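Local coordinates for protein type I site-specific restriction-modification system, R (Restriction) subunit (Vibrio vulnificus, PDB 3H1T) that is a putative restriction subunit of a type I restriction-modification system, probably binding DNA and hydrolysing ATP through its helicase-like motor domains, at residues Arg180-Ser193 with Ile357-Phe370. Residues are numbered along the deposited sequence; the frame is centred on the assembly and turned at random.
Sequences RYYQQIAINRAVQS and IYTYSLRQGIDDGF
Y182 and Y360 meet ring on ring, a face-to-face stack with centroids 3.6 Å apart and planes only 4° off parallel. Y182 reaches it with CG between its backbone N and carbonyl carbon (chi1 61°), which lays the ring against the strand. F370 comes in at the edge of the Y182 ring, tilted to it, and completes an aromatic cluster. On the F370 ring lies the R180 guanidinium, nearly flat, its centre 3.9 Å from the ring centre; R180 CD sits over the same face as a CH-pi contact. Farther along the helix, I185 CG2 rests over the face of Y358, 3.7 Å from the ring centroid, while I357 CD1 packs on R189 CB.

Here helix 181-195 runs alongside strand 358-360, nearly antiparallel to it (161° between the axes of helix 181-193 and the strand). This is the last strand of the parallel seven-stranded sheet of the first helicase-like, P-loop NTPase domain. The strand hydrogen-bonds to its neighbour 200-205, and helix 211-224 packs on another side of helix 181-195.

The polar bonds gather at three places. In its own plane the R180 guanidinium is tied down by NH1, which donates to Y182 OH and to a water that bridges to F370 O. Y182 OH also bonds to T209. Against the short helix 362-368, Q364 NE2 donates to Y181 OH at 2.9 Å, close to the plane of its amide. Y181 OH in turn donates to D368 OD2, modelled so short at 2.4 Å that the length itself is doubtful. Y360 OH reaches the same D368 OD2 at 2.7 Å from the anti side, well out of the carboxylate plane, and D368 OD1 forms a salt bridge with K74. At the other end R189, its chain extended, delivers NH1 to I357 O at 2.8 Å, in the planes of both guanidinium and carbonyl.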
loop_
_atom_site.group_PDB
_atom_site.type_symbol
_atom_site.label_atom_id
_atom_site.label_comp_id
_atom_site.label_asym_id
_atom_site.label_seq_id
_atom_site.Cartn_x
_atom_site.Cartn_y
_atom_site.Cartn_z
ATOM N N ARG A 180 -7.841 -6.370 4.737
ATOM C CA ARG A 180 -6.926 -7.411 4.286
ATOM C C ARG A 180 -5.919 -7.799 5.369
ATOM O O ARG A 180 -5.743 -7.083 6.354
ATOM C CB ARG A 180 -6.204 -6.930 3.029
ATOM C CG ARG A 180 -7.155 -6.662 1.885
ATOM C CD ARG A 180 -6.488 -5.852 0.808
ATOM N NE ARG A 180 -7.369 -5.635 -0.332
ATOM C CZ ARG A 180 -7.029 -4.935 -1.410
ATOM N NH1 ARG A 180 -5.824 -4.384 -1.485
ATOM N NH2 ARG A 180 -7.893 -4.784 -2.408
ATOM N N TYR A 181 -5.260 -8.936 5.171
ATOM C CA TYR A 181 -4.283 -9.447 6.122
ATOM C C TYR A 181 -3.177 -8.459 6.487
ATOM O O TYR A 181 -2.841 -8.332 7.663
ATOM C CB TYR A 181 -3.664 -10.777 5.620
ATOM C CG TYR A 181 -2.474 -10.648 4.684
ATOM C CD1 TYR A 181 -2.643 -10.556 3.300
ATOM C CD2 TYR A 181 -1.172 -10.612 5.191
ATOM C CE1 TYR A 181 -1.538 -10.429 2.448
ATOM C CE2 TYR A 181 -0.068 -10.494 4.351
ATOM C CZ TYR A 181 -0.252 -10.401 2.985
ATOM O OH TYR A 181 0.850 -10.296 2.170
ATOM N N TYR A 182 -2.623 -7.744 5.509
ATOM C CA TYR A 182 -1.553 -6.803 5.818
ATOM C C TYR A 182 -2.032 -5.540 6.526
ATOM O O TYR A 182 -1.295 -4.958 7.316
ATOM C CB TYR A 182 -0.756 -6.431 4.568
ATOM C CG TYR A 182 -1.539 -5.759 3.487
ATOM C CD1 TYR A 182 -2.226 -6.508 2.538
ATOM C CD2 TYR A 182 -1.615 -4.367 3.414
ATOM C CE1 TYR A 182 -2.970 -5.888 1.536
ATOM C CE2 TYR A 182 -2.359 -3.739 2.423
ATOM C CZ TYR A 182 -3.035 -4.502 1.486
ATOM O OH TYR A 182 -3.789 -3.874 0.517
ATOM N N GLN A 183 -3.266 -5.123 6.256
ATOM C CA GLN A 183 -3.809 -3.936 6.922
ATOM C C GLN A 183 -3.994 -4.248 8.397
ATOM O O GLN A 183 -3.818 -3.390 9.266
ATOM C CB GLN A 183 -5.143 -3.542 6.299
ATOM C CG GLN A 183 -4.979 -3.081 4.870
ATOM C CD GLN A 183 -6.282 -2.857 4.129
ATOM O OE1 GLN A 183 -6.310 -2.148 3.124
ATOM N NE2 GLN A 183 -7.360 -3.468 4.606
ATOM N N GLN A 184 -4.359 -5.495 8.672
ATOM C CA GLN A 184 -4.546 -5.942 10.031
ATOM C C GLN A 184 -3.208 -5.959 10.776
ATOM O O GLN A 184 -3.161 -5.614 11.955
ATOM C CB GLN A 184 -5.183 -7.328 10.036
ATOM C CG GLN A 184 -6.655 -7.333 9.669
ATOM C CD GLN A 184 -7.258 -8.715 9.728
ATOM O OE1 GLN A 184 -7.125 -9.399 10.734
ATOM N NE2 GLN A 184 -7.931 -9.131 8.656
ATOM N N ILE A 185 -2.131 -6.378 10.103
ATOM C CA ILE A 185 -0.809 -6.404 10.716
ATOM C C ILE A 185 -0.484 -4.979 11.119
ATOM O O ILE A 185 -0.134 -4.700 12.259
ATOM C CB ILE A 185 0.304 -6.848 9.718
ATOM C CG1 ILE A 185 -0.053 -8.192 9.084
ATOM C CG2 ILE A 185 1.643 -6.934 10.422
ATOM C CD1 ILE A 185 -0.425 -9.226 10.079
ATOM N N ALA A 186 -0.622 -4.077 10.158
ATOM C CA ALA A 186 -0.351 -2.671 10.383
ATOM C C ALA A 186 -1.162 -2.143 11.564
ATOM O O ALA A 186 -0.614 -1.590 12.516
ATOM C CB ALA A 186 -0.679 -1.881 9.131
ATOM N N ILE A 187 -2.473 -2.328 11.503
ATOM C CA ILE A 187 -3.344 -1.850 12.557
ATOM C C ILE A 187 -3.000 -2.359 13.948
ATOM O O ILE A 187 -2.902 -1.572 14.885
ATOM C CB ILE A 187 -4.820 -2.197 12.248
ATOM C CG1 ILE A 187 -5.255 -1.485 10.962
ATOM C CG2 ILE A 187 -5.704 -1.783 13.413
ATOM C CD1 ILE A 187 -6.509 -2.047 10.357
ATOM N N ASN A 188 -2.814 -3.666 14.088
ATOM C CA ASN A 188 -2.497 -4.271 15.375
ATOM C C ASN A 188 -1.139 -3.855 15.953
ATOM O O ASN A 188 -1.011 -3.671 17.166
ATOM C CB ASN A 188 -2.571 -5.795 15.259
ATOM C CG ASN A 188 -4.003 -6.304 15.125
ATOM O OD1 ASN A 188 -4.938 -5.540 14.878
ATOM N ND2 ASN A 188 -4.173 -7.609 15.284
ATOM N N ARG A 189 -0.129 -3.704 15.100
ATOM C CA ARG A 189 1.189 -3.311 15.592
ATOM C C ARG A 189 1.214 -1.861 16.028
ATOM O O ARG A 189 2.025 -1.475 16.871
ATOM C CB ARG A 189 2.261 -3.537 14.530
ATOM C CG ARG A 189 2.415 -4.988 14.173
ATOM C CD ARG A 189 3.713 -5.251 13.465
ATOM N NE ARG A 189 3.832 -6.659 13.122
ATOM C CZ ARG A 189 4.774 -7.152 12.332
ATOM N NH1 ARG A 189 5.691 -6.344 11.805
ATOM N NH2 ARG A 189 4.777 -8.441 12.043
ATOM N N ALA A 190 0.327 -1.063 15.443
ATOM C CA ALA A 190 0.226 0.347 15.774
ATOM C C ALA A 190 -0.405 0.456 17.152
ATOM O O ALA A 190 0.136 1.108 18.046
ATOM C CB ALA A 190 -0.631 1.059 14.743
ATOM N N VAL A 191 -1.548 -0.204 17.316
ATOM C CA VAL A 191 -2.280 -0.214 18.578
ATOM C C VAL A 191 -1.408 -0.784 19.682
ATOM O O VAL A 191 -1.425 -0.309 20.815
ATOM C CB VAL A 191 -3.539 -1.072 18.451
ATOM C CG1 VAL A 191 -4.240 -1.188 19.801
ATOM C CG2 VAL A 191 -4.457 -0.472 17.399
ATOM N N GLN A 192 -0.646 -1.811 19.325
ATOM C CA GLN A 192 0.271 -2.485 20.246
ATOM C C GLN A 192 1.365 -1.498 20.655
ATOM O O GLN A 192 1.681 -1.353 21.833
ATOM C CB GLN A 192 0.884 -3.687 19.526
ATOM C CG GLN A 192 1.591 -4.727 20.373
ATOM C CD GLN A 192 2.131 -5.884 19.525
ATOM O OE1 GLN A 192 1.368 -6.703 19.003
ATOM N NE2 GLN A 192 3.456 -5.939 19.374
ATOM N N SER A 193 1.944 -0.832 19.662
ATOM C CA SER A 193 2.996 0.156 19.893
ATOM C C SER A 193 2.550 1.209 20.908
ATOM O O SER A 193 3.272 1.522 21.859
ATOM C CB SER A 193 3.360 0.866 18.585
ATOM O OG SER A 193 4.052 0.003 17.702
ATOM N N ILE A 357 7.265 -0.196 11.863
ATOM C CA ILE A 357 6.759 -1.330 12.634
ATOM C C ILE A 357 6.242 -2.399 11.667
ATOM O O ILE A 357 6.044 -3.556 12.027
ATOM C CB ILE A 357 5.659 -0.866 13.637
ATOM C CG1 ILE A 357 4.540 -0.103 12.933
ATOM C CG2 ILE A 357 6.281 0.059 14.666
ATOM C CD1 ILE A 357 3.513 -0.966 12.285
ATOM N N TYR A 358 6.054 -1.978 10.418
ATOM C CA TYR A 358 5.594 -2.846 9.351
ATOM C C TYR A 358 5.815 -2.182 7.992
ATOM O O TYR A 358 5.712 -0.957 7.861
ATOM C CB TYR A 358 4.106 -3.171 9.528
ATOM C CG TYR A 358 3.576 -4.167 8.523
ATOM C CD1 TYR A 358 4.119 -5.446 8.432
ATOM C CD2 TYR A 358 2.544 -3.831 7.656
ATOM C CE1 TYR A 358 3.635 -6.372 7.505
ATOM C CE2 TYR A 358 2.056 -4.744 6.719
ATOM C CZ TYR A 358 2.604 -6.014 6.652
ATOM O OH TYR A 358 2.112 -6.927 5.752
ATOM N N THR A 359 6.141 -3.004 6.999
ATOM C CA THR A 359 6.354 -2.543 5.640
ATOM C C THR A 359 5.597 -3.441 4.666
ATOM O O THR A 359 5.772 -4.654 4.674
ATOM C CB THR A 359 7.850 -2.600 5.210
ATOM O OG1 THR A 359 8.626 -1.673 5.974
ATOM C CG2 THR A 359 7.977 -2.253 3.733
ATOM N N TYR A 360 4.738 -2.848 3.841
ATOM C CA TYR A 360 4.017 -3.597 2.817
ATOM C C TYR A 360 4.473 -2.966 1.513
ATOM O O TYR A 360 4.000 -1.893 1.146
ATOM C CB TYR A 360 2.495 -3.466 2.959
ATOM C CG TYR A 360 1.750 -4.438 2.060
ATOM C CD1 TYR A 360 1.825 -5.816 2.273
ATOM C CD2 TYR A 360 1.029 -3.988 0.953
ATOM C CE1 TYR A 360 1.196 -6.722 1.402
ATOM C CE2 TYR A 360 0.403 -4.881 0.082
ATOM C CZ TYR A 360 0.492 -6.246 0.309
ATOM O OH TYR A 360 -0.103 -7.129 -0.561
ATOM N N SER A 361 5.384 -3.636 0.809
ATOM C CA SER A 361 5.955 -3.124 -0.434
ATOM C C SER A 361 5.105 -3.261 -1.681
ATOM O O SER A 361 4.021 -3.829 -1.660
ATOM C CB SER A 361 7.313 -3.781 -0.696
ATOM O OG SER A 361 7.183 -5.143 -1.055
ATOM N N LEU A 362 5.630 -2.714 -2.772
ATOM C CA LEU A 362 4.976 -2.793 -4.070
ATOM C C LEU A 362 5.150 -4.237 -4.509
ATOM O O LEU A 362 4.266 -4.837 -5.115
ATOM C CB LEU A 362 5.662 -1.841 -5.055
ATOM C CG LEU A 362 5.278 -1.963 -6.532
ATOM C CD1 LEU A 362 3.774 -1.919 -6.674
ATOM C CD2 LEU A 362 5.917 -0.832 -7.326
ATOM N N ARG A 363 6.323 -4.772 -4.187
ATOM C CA ARG A 363 6.702 -6.143 -4.485
ATOM C C ARG A 363 5.689 -7.120 -3.885
ATOM O O ARG A 363 5.199 -8.006 -4.566
ATOM C CB ARG A 363 8.095 -6.405 -3.903
ATOM C CG ARG A 363 8.744 -7.702 -4.329
ATOM C CD ARG A 363 10.125 -7.902 -3.717
ATOM N NE ARG A 363 10.112 -8.647 -2.458
ATOM C CZ ARG A 363 9.855 -8.130 -1.256
ATOM N NH1 ARG A 363 9.581 -6.838 -1.112
ATOM N NH2 ARG A 363 9.880 -8.911 -0.185
ATOM N N GLN A 364 5.379 -6.959 -2.604
ATOM C CA GLN A 364 4.420 -7.843 -1.946
ATOM C C GLN A 364 3.017 -7.632 -2.514
ATOM O O GLN A 364 2.302 -8.597 -2.766
ATOM C CB GLN A 364 4.409 -7.603 -0.432
ATOM C CG GLN A 364 3.935 -8.801 0.356
ATOM C CD GLN A 364 4.349 -8.760 1.817
ATOM O OE1 GLN A 364 5.384 -8.193 2.170
ATOM N NE2 GLN A 364 3.549 -9.384 2.673
ATOM N N GLY A 365 2.629 -6.375 -2.709
ATOM C CA GLY A 365 1.329 -6.083 -3.275
ATOM C C GLY A 365 1.131 -6.758 -4.622
ATOM O O GLY A 365 0.090 -7.382 -4.863
ATOM N N ILE A 366 2.110 -6.660 -5.512
ATOM C CA ILE A 366 1.974 -7.307 -6.812
ATOM C C ILE A 366 1.892 -8.814 -6.628
ATOM O O ILE A 366 1.077 -9.480 -7.256
ATOM C CB ILE A 366 3.174 -7.048 -7.770
ATOM C CG1 ILE A 366 3.310 -5.559 -8.087
ATOM C CG2 ILE A 366 2.946 -7.797 -9.082
ATOM C CD1 ILE A 366 4.575 -5.239 -8.844
ATOM N N ASP A 367 2.733 -9.354 -5.758
ATOM C CA ASP A 367 2.706 -10.785 -5.540
ATOM C C ASP A 367 1.401 -11.277 -4.930
ATOM O O ASP A 367 1.018 -12.419 -5.142
ATOM C CB ASP A 367 3.863 -11.244 -4.660
ATOM C CG ASP A 367 4.071 -12.740 -4.747
ATOM O OD1 ASP A 367 4.203 -13.226 -5.890
ATOM O OD2 ASP A 367 4.097 -13.428 -3.702
ATOM N N ASP A 368 0.714 -10.421 -4.183
ATOM C CA ASP A 368 -0.534 -10.831 -3.558
ATOM C C ASP A 368 -1.737 -10.597 -4.465
ATOM O O ASP A 368 -2.860 -10.962 -4.120
ATOM C CB ASP A 368 -0.742 -10.076 -2.241
ATOM C CG ASP A 368 0.249 -10.483 -1.157
ATOM O OD1 ASP A 368 0.974 -11.482 -1.321
ATOM O OD2 ASP A 368 0.279 -9.797 -0.121
ATOM N N GLY A 369 -1.494 -9.977 -5.616
ATOM C CA GLY A 369 -2.573 -9.696 -6.540
ATOM C C GLY A 369 -3.376 -8.465 -6.145
ATOM O O GLY A 369 -4.508 -8.287 -6.578
ATOM N N PHE A 370 -2.781 -7.605 -5.322
ATOM C CA PHE A 370 -3.452 -6.399 -4.851
ATOM C C PHE A 370 -2.996 -5.116 -5.522
ATOM O O PHE A 370 -3.631 -4.077 -5.376
ATOM C CB PHE A 370 -3.275 -6.264 -3.339
ATOM C CG PHE A 370 -4.070 -7.260 -2.551
ATOM C CD1 PHE A 370 -5.429 -7.451 -2.816
ATOM C CD2 PHE A 370 -3.476 -7.985 -1.517
ATOM C CE1 PHE A 370 -6.187 -8.354 -2.058
ATOM C CE2 PHE A 370 -4.225 -8.892 -0.750
ATOM C CZ PHE A 370 -5.579 -9.075 -1.023
HETATM O O HOH W 1 -4.638 -2.621 -3.325
#